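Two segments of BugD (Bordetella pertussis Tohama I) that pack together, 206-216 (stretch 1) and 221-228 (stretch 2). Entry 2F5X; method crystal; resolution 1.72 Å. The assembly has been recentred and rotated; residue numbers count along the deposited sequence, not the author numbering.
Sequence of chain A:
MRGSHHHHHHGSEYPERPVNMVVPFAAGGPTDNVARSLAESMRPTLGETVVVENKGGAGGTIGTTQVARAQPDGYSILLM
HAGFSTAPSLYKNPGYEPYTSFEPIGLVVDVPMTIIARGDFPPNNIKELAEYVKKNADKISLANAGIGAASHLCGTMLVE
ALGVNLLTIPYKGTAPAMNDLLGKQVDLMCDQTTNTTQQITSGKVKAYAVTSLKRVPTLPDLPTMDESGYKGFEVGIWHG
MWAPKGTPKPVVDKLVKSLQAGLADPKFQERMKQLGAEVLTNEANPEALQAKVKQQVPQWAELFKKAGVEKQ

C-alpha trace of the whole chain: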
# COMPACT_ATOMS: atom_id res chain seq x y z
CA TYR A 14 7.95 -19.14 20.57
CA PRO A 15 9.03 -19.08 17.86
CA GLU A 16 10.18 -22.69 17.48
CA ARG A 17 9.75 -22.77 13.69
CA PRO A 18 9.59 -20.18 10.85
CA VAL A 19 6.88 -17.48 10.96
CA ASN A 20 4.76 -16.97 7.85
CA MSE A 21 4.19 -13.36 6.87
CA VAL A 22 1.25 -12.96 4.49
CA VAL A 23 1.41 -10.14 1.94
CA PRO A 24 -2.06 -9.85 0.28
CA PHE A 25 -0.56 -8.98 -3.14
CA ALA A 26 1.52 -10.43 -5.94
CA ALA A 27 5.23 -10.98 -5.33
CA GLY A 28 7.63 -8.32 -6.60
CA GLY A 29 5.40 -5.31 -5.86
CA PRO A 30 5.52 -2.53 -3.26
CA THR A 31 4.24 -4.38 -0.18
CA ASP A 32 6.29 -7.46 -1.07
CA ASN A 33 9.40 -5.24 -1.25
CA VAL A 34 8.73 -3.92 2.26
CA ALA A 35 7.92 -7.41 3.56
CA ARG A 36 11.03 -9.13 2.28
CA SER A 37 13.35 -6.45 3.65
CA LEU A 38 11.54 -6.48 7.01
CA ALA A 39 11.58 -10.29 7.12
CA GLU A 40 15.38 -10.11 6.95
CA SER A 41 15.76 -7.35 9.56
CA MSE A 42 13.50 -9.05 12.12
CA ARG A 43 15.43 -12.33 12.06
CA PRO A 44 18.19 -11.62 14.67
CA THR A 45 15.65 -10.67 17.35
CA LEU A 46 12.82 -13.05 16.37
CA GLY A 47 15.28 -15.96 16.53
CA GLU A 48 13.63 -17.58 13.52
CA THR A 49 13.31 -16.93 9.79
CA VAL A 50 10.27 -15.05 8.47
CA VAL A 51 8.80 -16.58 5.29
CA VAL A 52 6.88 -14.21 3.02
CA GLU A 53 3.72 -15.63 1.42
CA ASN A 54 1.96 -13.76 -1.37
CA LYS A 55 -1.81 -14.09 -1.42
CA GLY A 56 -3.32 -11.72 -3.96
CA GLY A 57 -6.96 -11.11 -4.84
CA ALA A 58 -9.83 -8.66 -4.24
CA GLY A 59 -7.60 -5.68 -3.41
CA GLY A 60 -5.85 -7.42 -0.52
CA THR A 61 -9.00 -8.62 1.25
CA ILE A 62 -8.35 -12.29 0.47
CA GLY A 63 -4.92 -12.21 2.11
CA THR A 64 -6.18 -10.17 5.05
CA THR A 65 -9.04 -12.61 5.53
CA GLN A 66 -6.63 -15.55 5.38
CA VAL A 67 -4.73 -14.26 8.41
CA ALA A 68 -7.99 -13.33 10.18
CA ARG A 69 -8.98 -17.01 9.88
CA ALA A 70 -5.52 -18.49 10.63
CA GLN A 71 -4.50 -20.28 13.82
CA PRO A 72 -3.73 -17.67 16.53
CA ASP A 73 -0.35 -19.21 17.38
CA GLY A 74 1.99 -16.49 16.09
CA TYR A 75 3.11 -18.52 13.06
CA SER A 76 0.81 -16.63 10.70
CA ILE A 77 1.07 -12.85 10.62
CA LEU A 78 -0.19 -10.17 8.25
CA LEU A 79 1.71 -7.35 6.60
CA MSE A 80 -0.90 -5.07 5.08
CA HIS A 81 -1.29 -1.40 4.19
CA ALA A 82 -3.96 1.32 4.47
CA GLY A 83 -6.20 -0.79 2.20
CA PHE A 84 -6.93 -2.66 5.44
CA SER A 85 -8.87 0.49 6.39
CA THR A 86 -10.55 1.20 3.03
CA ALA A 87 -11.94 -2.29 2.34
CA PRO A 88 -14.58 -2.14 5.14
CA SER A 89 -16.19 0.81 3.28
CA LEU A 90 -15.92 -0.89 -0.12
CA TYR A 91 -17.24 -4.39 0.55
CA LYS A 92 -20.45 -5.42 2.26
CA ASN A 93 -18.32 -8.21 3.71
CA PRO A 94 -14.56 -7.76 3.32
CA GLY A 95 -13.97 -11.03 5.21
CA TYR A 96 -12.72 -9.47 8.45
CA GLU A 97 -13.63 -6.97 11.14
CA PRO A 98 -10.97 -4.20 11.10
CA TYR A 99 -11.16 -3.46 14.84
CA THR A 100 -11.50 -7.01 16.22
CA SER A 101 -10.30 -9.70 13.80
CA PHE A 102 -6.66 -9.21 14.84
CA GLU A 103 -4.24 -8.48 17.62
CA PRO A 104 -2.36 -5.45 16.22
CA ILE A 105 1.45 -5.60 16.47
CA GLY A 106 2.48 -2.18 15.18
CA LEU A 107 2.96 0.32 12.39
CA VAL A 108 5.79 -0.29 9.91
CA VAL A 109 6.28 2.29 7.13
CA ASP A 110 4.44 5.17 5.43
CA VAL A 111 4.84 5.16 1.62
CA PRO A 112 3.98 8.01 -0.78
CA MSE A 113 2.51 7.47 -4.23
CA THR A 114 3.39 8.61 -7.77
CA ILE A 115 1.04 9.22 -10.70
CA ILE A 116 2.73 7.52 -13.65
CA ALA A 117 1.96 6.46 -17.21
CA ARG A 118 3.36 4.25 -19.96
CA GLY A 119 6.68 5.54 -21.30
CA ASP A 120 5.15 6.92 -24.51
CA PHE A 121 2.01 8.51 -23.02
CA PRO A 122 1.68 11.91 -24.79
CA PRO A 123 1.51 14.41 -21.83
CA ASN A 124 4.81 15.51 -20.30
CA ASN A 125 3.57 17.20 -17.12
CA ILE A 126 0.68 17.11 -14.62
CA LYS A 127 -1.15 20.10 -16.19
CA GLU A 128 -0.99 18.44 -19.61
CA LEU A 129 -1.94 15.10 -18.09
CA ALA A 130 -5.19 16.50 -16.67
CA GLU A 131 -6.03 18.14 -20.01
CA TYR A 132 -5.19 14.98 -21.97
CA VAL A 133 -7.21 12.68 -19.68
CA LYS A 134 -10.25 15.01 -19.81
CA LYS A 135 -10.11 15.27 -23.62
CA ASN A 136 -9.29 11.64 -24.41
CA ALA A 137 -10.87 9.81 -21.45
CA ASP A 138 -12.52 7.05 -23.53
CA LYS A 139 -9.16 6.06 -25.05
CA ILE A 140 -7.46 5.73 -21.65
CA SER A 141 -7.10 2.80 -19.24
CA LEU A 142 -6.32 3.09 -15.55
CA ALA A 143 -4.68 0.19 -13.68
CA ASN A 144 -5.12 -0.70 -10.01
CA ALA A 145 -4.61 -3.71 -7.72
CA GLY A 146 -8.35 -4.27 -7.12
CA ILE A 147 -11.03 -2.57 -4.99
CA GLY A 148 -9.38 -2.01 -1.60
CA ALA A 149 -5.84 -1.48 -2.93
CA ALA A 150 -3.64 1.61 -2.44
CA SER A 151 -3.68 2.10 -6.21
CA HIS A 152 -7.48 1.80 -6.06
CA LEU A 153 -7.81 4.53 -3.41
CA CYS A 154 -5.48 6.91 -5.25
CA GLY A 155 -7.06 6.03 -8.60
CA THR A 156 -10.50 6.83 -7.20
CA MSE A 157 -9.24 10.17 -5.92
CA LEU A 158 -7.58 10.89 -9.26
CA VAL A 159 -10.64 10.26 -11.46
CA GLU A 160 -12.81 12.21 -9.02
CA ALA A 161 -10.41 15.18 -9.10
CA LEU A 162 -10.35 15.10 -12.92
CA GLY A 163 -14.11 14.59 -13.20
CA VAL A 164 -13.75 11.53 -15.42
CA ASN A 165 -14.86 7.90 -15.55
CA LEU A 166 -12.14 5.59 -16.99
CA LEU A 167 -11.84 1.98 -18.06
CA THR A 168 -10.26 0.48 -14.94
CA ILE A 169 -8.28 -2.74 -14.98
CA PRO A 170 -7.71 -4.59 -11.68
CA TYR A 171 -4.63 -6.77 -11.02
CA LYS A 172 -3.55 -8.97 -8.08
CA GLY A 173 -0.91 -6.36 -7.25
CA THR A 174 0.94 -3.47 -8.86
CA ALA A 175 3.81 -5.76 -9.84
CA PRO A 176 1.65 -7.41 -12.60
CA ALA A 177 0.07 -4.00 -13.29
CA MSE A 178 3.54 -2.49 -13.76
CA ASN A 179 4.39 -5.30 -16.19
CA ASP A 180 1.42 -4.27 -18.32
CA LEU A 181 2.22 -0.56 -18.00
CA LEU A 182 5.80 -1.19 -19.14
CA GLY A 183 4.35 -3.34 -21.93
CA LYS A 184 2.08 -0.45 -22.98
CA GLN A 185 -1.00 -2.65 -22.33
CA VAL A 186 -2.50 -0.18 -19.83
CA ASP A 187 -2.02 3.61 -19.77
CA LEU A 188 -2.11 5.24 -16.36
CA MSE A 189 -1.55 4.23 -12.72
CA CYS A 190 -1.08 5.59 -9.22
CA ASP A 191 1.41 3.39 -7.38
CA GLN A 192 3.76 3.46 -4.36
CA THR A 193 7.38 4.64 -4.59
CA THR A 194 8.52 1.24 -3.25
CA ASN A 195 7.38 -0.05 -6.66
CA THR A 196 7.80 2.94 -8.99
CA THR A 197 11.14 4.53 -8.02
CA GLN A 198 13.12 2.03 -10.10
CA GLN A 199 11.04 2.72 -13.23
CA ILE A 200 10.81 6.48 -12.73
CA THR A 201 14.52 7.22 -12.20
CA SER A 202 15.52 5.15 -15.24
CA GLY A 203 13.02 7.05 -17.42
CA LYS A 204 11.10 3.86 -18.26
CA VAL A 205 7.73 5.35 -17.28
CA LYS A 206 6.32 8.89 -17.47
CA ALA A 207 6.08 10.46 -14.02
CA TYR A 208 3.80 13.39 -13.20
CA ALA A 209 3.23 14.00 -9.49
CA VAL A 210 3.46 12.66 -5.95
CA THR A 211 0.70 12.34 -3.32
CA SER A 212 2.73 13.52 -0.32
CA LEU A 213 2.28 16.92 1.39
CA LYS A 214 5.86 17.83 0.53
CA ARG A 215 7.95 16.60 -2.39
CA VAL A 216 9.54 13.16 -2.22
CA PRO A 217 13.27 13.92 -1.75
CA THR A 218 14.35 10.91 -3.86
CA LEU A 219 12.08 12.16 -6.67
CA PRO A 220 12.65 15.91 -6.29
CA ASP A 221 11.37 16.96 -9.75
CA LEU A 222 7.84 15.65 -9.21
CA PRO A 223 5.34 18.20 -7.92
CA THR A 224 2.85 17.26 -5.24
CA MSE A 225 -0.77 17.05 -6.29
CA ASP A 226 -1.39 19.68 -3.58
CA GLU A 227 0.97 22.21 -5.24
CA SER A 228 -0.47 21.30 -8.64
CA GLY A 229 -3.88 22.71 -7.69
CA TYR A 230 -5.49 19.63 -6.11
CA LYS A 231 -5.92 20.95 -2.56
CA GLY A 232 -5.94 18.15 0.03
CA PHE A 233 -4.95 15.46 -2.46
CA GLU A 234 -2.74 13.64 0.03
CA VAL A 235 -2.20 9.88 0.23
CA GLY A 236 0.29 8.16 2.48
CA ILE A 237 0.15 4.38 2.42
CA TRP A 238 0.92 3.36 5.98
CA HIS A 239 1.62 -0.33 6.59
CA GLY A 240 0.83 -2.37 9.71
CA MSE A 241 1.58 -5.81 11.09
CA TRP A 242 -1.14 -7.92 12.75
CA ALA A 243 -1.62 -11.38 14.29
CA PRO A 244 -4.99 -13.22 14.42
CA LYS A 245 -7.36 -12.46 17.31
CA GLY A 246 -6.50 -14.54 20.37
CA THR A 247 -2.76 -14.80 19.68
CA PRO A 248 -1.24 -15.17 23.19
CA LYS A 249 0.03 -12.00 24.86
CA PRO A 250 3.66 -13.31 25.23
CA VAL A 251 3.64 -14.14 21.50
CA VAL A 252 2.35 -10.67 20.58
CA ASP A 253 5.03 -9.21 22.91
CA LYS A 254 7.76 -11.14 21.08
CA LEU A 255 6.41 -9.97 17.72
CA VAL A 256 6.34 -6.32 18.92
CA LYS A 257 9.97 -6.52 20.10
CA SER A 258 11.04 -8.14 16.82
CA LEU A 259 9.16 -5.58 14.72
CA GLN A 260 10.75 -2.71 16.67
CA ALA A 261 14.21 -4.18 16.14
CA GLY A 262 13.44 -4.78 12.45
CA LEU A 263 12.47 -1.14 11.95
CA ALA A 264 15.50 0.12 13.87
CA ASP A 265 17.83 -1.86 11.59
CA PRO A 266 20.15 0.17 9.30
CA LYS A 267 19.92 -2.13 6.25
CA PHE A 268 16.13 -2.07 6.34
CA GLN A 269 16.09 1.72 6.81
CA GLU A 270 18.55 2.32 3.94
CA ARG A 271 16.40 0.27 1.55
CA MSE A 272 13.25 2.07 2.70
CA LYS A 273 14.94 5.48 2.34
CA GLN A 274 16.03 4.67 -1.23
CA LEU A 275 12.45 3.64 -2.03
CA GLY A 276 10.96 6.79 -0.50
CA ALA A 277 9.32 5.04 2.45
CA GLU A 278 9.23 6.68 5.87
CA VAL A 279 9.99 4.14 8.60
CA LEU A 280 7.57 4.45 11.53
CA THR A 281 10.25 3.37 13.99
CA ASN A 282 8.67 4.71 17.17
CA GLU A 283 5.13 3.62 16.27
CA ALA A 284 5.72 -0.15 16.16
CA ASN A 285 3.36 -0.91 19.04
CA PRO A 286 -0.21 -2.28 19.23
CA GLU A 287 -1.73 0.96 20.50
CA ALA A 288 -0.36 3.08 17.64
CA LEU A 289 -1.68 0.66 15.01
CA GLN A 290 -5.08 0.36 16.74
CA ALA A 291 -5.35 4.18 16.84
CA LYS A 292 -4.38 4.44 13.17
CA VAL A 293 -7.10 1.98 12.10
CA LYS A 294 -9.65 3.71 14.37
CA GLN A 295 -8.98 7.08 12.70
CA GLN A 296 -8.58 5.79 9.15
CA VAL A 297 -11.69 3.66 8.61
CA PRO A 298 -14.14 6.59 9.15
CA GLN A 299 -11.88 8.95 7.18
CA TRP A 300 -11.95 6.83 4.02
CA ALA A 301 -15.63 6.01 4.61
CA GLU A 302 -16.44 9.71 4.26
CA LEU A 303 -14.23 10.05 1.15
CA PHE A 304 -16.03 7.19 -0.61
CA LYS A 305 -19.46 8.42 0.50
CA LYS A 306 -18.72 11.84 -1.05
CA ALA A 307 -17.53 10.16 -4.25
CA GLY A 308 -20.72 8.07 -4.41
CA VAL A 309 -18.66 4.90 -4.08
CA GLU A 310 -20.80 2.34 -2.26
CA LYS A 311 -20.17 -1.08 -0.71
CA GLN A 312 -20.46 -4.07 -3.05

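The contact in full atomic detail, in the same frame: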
# COMPACT_ATOMS: atom_id res chain seq x y z
N LYS A 206 6.56 7.45 -17.64
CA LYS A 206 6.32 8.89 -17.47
C LYS A 206 5.89 9.12 -16.03
O LYS A 206 5.13 8.32 -15.47
CB LYS A 206 5.23 9.39 -18.43
CG LYS A 206 5.62 9.32 -19.91
CD LYS A 206 6.57 10.43 -20.29
CE LYS A 206 5.85 11.55 -21.00
NZ LYS A 206 5.76 11.42 -22.49
N ALA A 207 6.40 10.19 -15.42
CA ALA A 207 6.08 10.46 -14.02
C ALA A 207 5.62 11.89 -13.87
O ALA A 207 6.27 12.81 -14.37
CB ALA A 207 7.30 10.16 -13.13
N TYR A 208 4.49 12.09 -13.18
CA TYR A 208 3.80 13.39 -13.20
C TYR A 208 3.71 14.13 -11.86
O TYR A 208 3.80 15.35 -11.82
CB TYR A 208 2.40 13.23 -13.78
CG TYR A 208 2.42 12.71 -15.19
CD1 TYR A 208 2.65 13.56 -16.27
CD2 TYR A 208 2.22 11.35 -15.46
CE1 TYR A 208 2.66 13.08 -17.59
CE2 TYR A 208 2.25 10.86 -16.76
CZ TYR A 208 2.47 11.73 -17.82
OH TYR A 208 2.49 11.24 -19.10
N ALA A 209 3.52 13.38 -10.78
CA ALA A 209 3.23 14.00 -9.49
C ALA A 209 3.33 12.99 -8.37
O ALA A 209 3.24 11.78 -8.60
CB ALA A 209 1.83 14.62 -9.50
N VAL A 210 3.48 13.49 -7.15
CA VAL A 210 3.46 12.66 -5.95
C VAL A 210 2.27 13.02 -5.07
O VAL A 210 1.69 14.10 -5.22
CB VAL A 210 4.78 12.78 -5.15
CG1 VAL A 210 5.95 12.22 -5.97
CG2 VAL A 210 5.05 14.25 -4.73
N THR A 211 1.89 12.13 -4.15
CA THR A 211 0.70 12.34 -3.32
C THR A 211 1.02 12.75 -1.89
O THR A 211 0.14 12.78 -1.03
CB THR A 211 -0.15 11.07 -3.28
OG1 THR A 211 0.63 10.01 -2.71
CG2 THR A 211 -0.51 10.59 -4.69
N SER A 212 2.29 13.04 -1.63
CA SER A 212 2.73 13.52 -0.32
C SER A 212 2.45 15.02 -0.16
O SER A 212 2.16 15.71 -1.14
CB SER A 212 4.21 13.21 -0.13
OG SER A 212 4.94 13.56 -1.29
N LEU A 213 2.51 15.51 1.08
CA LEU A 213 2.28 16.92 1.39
C LEU A 213 3.47 17.77 0.94
O LEU A 213 3.31 18.92 0.53
CB LEU A 213 2.01 17.09 2.90
CG LEU A 213 1.80 18.48 3.53
CD1 LEU A 213 0.42 19.03 3.22
CD2 LEU A 213 2.01 18.41 5.05
N LYS A 214 4.66 17.19 1.03
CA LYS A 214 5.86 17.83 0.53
C LYS A 214 6.45 16.90 -0.51
O LYS A 214 6.09 15.73 -0.57
CB LYS A 214 6.86 18.07 1.67
CG LYS A 214 6.47 19.23 2.60
CD LYS A 214 5.63 18.74 3.77
CE LYS A 214 5.56 19.76 4.90
NZ LYS A 214 4.64 20.89 4.60
N ARG A 215 7.34 17.42 -1.34
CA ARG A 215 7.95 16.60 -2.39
C ARG A 215 8.73 15.43 -1.80
O ARG A 215 9.24 15.51 -0.67
CB ARG A 215 8.83 17.44 -3.31
CG ARG A 215 8.04 18.28 -4.29
CD ARG A 215 8.88 18.96 -5.34
NE ARG A 215 8.10 19.89 -6.15
CZ ARG A 215 8.42 20.28 -7.38
NH1 ARG A 215 9.52 19.81 -7.97
NH2 ARG A 215 7.65 21.14 -8.03
N VAL A 216 8.77 14.35 -2.56
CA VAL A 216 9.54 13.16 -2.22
C VAL A 216 11.00 13.44 -2.57
O VAL A 216 11.33 13.63 -3.73
CB VAL A 216 8.99 11.92 -3.00
CG1 VAL A 216 9.85 10.67 -2.79
CG2 VAL A 216 7.53 11.65 -2.59
N ASP A 221 11.96 16.22 -8.63
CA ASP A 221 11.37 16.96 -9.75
C ASP A 221 9.88 16.73 -9.93
O ASP A 221 9.26 17.33 -10.82
CB ASP A 221 12.11 16.65 -11.06
CG ASP A 221 13.54 17.16 -11.05
OD1 ASP A 221 13.82 18.17 -10.35
OD2 ASP A 221 14.46 16.62 -11.70
N LEU A 222 9.28 15.88 -9.10
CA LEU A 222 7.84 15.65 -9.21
C LEU A 222 7.07 16.54 -8.25
O LEU A 222 7.31 16.49 -7.04
CB LEU A 222 7.50 14.17 -8.96
CG LEU A 222 8.18 13.12 -9.85
CD1 LEU A 222 7.69 11.72 -9.46
CD2 LEU A 222 7.96 13.38 -11.34
N PRO A 223 6.14 17.34 -8.78
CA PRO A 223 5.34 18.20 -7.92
C PRO A 223 4.36 17.36 -7.11
O PRO A 223 3.95 16.27 -7.55
CB PRO A 223 4.57 19.09 -8.91
CG PRO A 223 4.46 18.24 -10.15
CD PRO A 223 5.77 17.47 -10.21
N THR A 224 3.98 17.86 -5.95
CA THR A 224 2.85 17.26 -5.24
C THR A 224 1.56 17.59 -5.97
O THR A 224 1.47 18.59 -6.70
CB THR A 224 2.74 17.75 -3.79
OG1 THR A 224 2.40 19.14 -3.77
CG2 THR A 224 4.09 17.67 -3.07
N MSE A 225 0.56 16.75 -5.77
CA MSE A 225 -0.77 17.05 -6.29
C MSE A 225 -1.29 18.33 -5.63
O MSE A 225 -1.94 19.16 -6.27
CB MSE A 225 -1.71 15.87 -6.07
CG MSE A 225 -1.40 14.68 -6.96
SE MSE A 225 -1.76 15.05 -8.84
CE MSE A 225 -3.69 14.79 -8.83
N ASP A 226 -0.98 18.50 -4.34
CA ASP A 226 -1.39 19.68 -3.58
C ASP A 226 -0.89 20.98 -4.23
O ASP A 226 -1.66 21.93 -4.41
CB ASP A 226 -0.93 19.55 -2.13
CG ASP A 226 -1.33 20.73 -1.27
OD1 ASP A 226 -2.55 20.91 -1.01
OD2 ASP A 226 -0.49 21.51 -0.78
N GLU A 227 0.39 21.01 -4.62
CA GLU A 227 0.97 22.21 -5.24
C GLU A 227 0.54 22.37 -6.70
O GLU A 227 0.70 23.44 -7.30
CB GLU A 227 2.50 22.22 -5.11
CG GLU A 227 3.24 21.43 -6.18
CD GLU A 227 4.75 21.42 -5.99
OE1 GLU A 227 5.41 22.39 -6.42
OE2 GLU A 227 5.27 20.45 -5.39
N SER A 228 -0.00 21.30 -7.26
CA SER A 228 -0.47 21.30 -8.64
C SER A 228 -1.92 21.77 -8.79
O SER A 228 -2.46 21.78 -9.90
CB SER A 228 -0.25 19.92 -9.28
OG SER A 228 1.11 19.54 -9.16
O HOH W 1 -0.11 16.15 -2.75
O HOH W 2 2.61 20.59 -1.54
O HOH W 3 8.38 14.67 -5.34

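Contact between the strand and following loop of residues 206-216 and the segment 221-228, which together bury about 700 Å². Asp-221 points its CA-to-CB bond away and meets the other stretch mainly through its backbone, with Arg-215 NH1 3.7 Å from Asp-221 C. Leu-222 supplies part of the apolar packing: its CD2 lies 3.7 Å from Ala-207 CB, and its CB 3.9 Å from Val-210 CG1. Leu-222 O accepts a bond from water 3 (2.7 Å), which in turn accepts from Val-216 N (2.8 Å). Pro-223 begins the backbone pairing: Val-210 N donates to Pro-223 O (2.8 Å), and Ala-209 CA makes a CA-H...O contact with the same oxygen (3.1 Å). The return bond, from Met-225 N to Val-210 O (2.9 Å), completes a single beta bridge centred on Val-210 and Thr-224. Thr-224 CG2 packs against the loop, 3.4 Å from Ser-212 O, while water 2 links Thr-224 OG1 (2.7 Å) to Leu-213 O (2.8 Å). Selenomethionine Met-225 sets its SE 3.7 Å from Ala-209 CB. The Arg-215 guanidinium lays one face over Leu-222 O and Pro-223 CA, leaving its edge for a two-pronged salt bridge with Glu-227, Arg-215 NE to Glu-227 OE2 and Arg-215 NH2 to Glu-227 OE1 (both 3.0 Å); Glu-227 OE2 also accepts from Thr-224 N (2.9 Å), tying the carboxylate to the backbone three residues earlier.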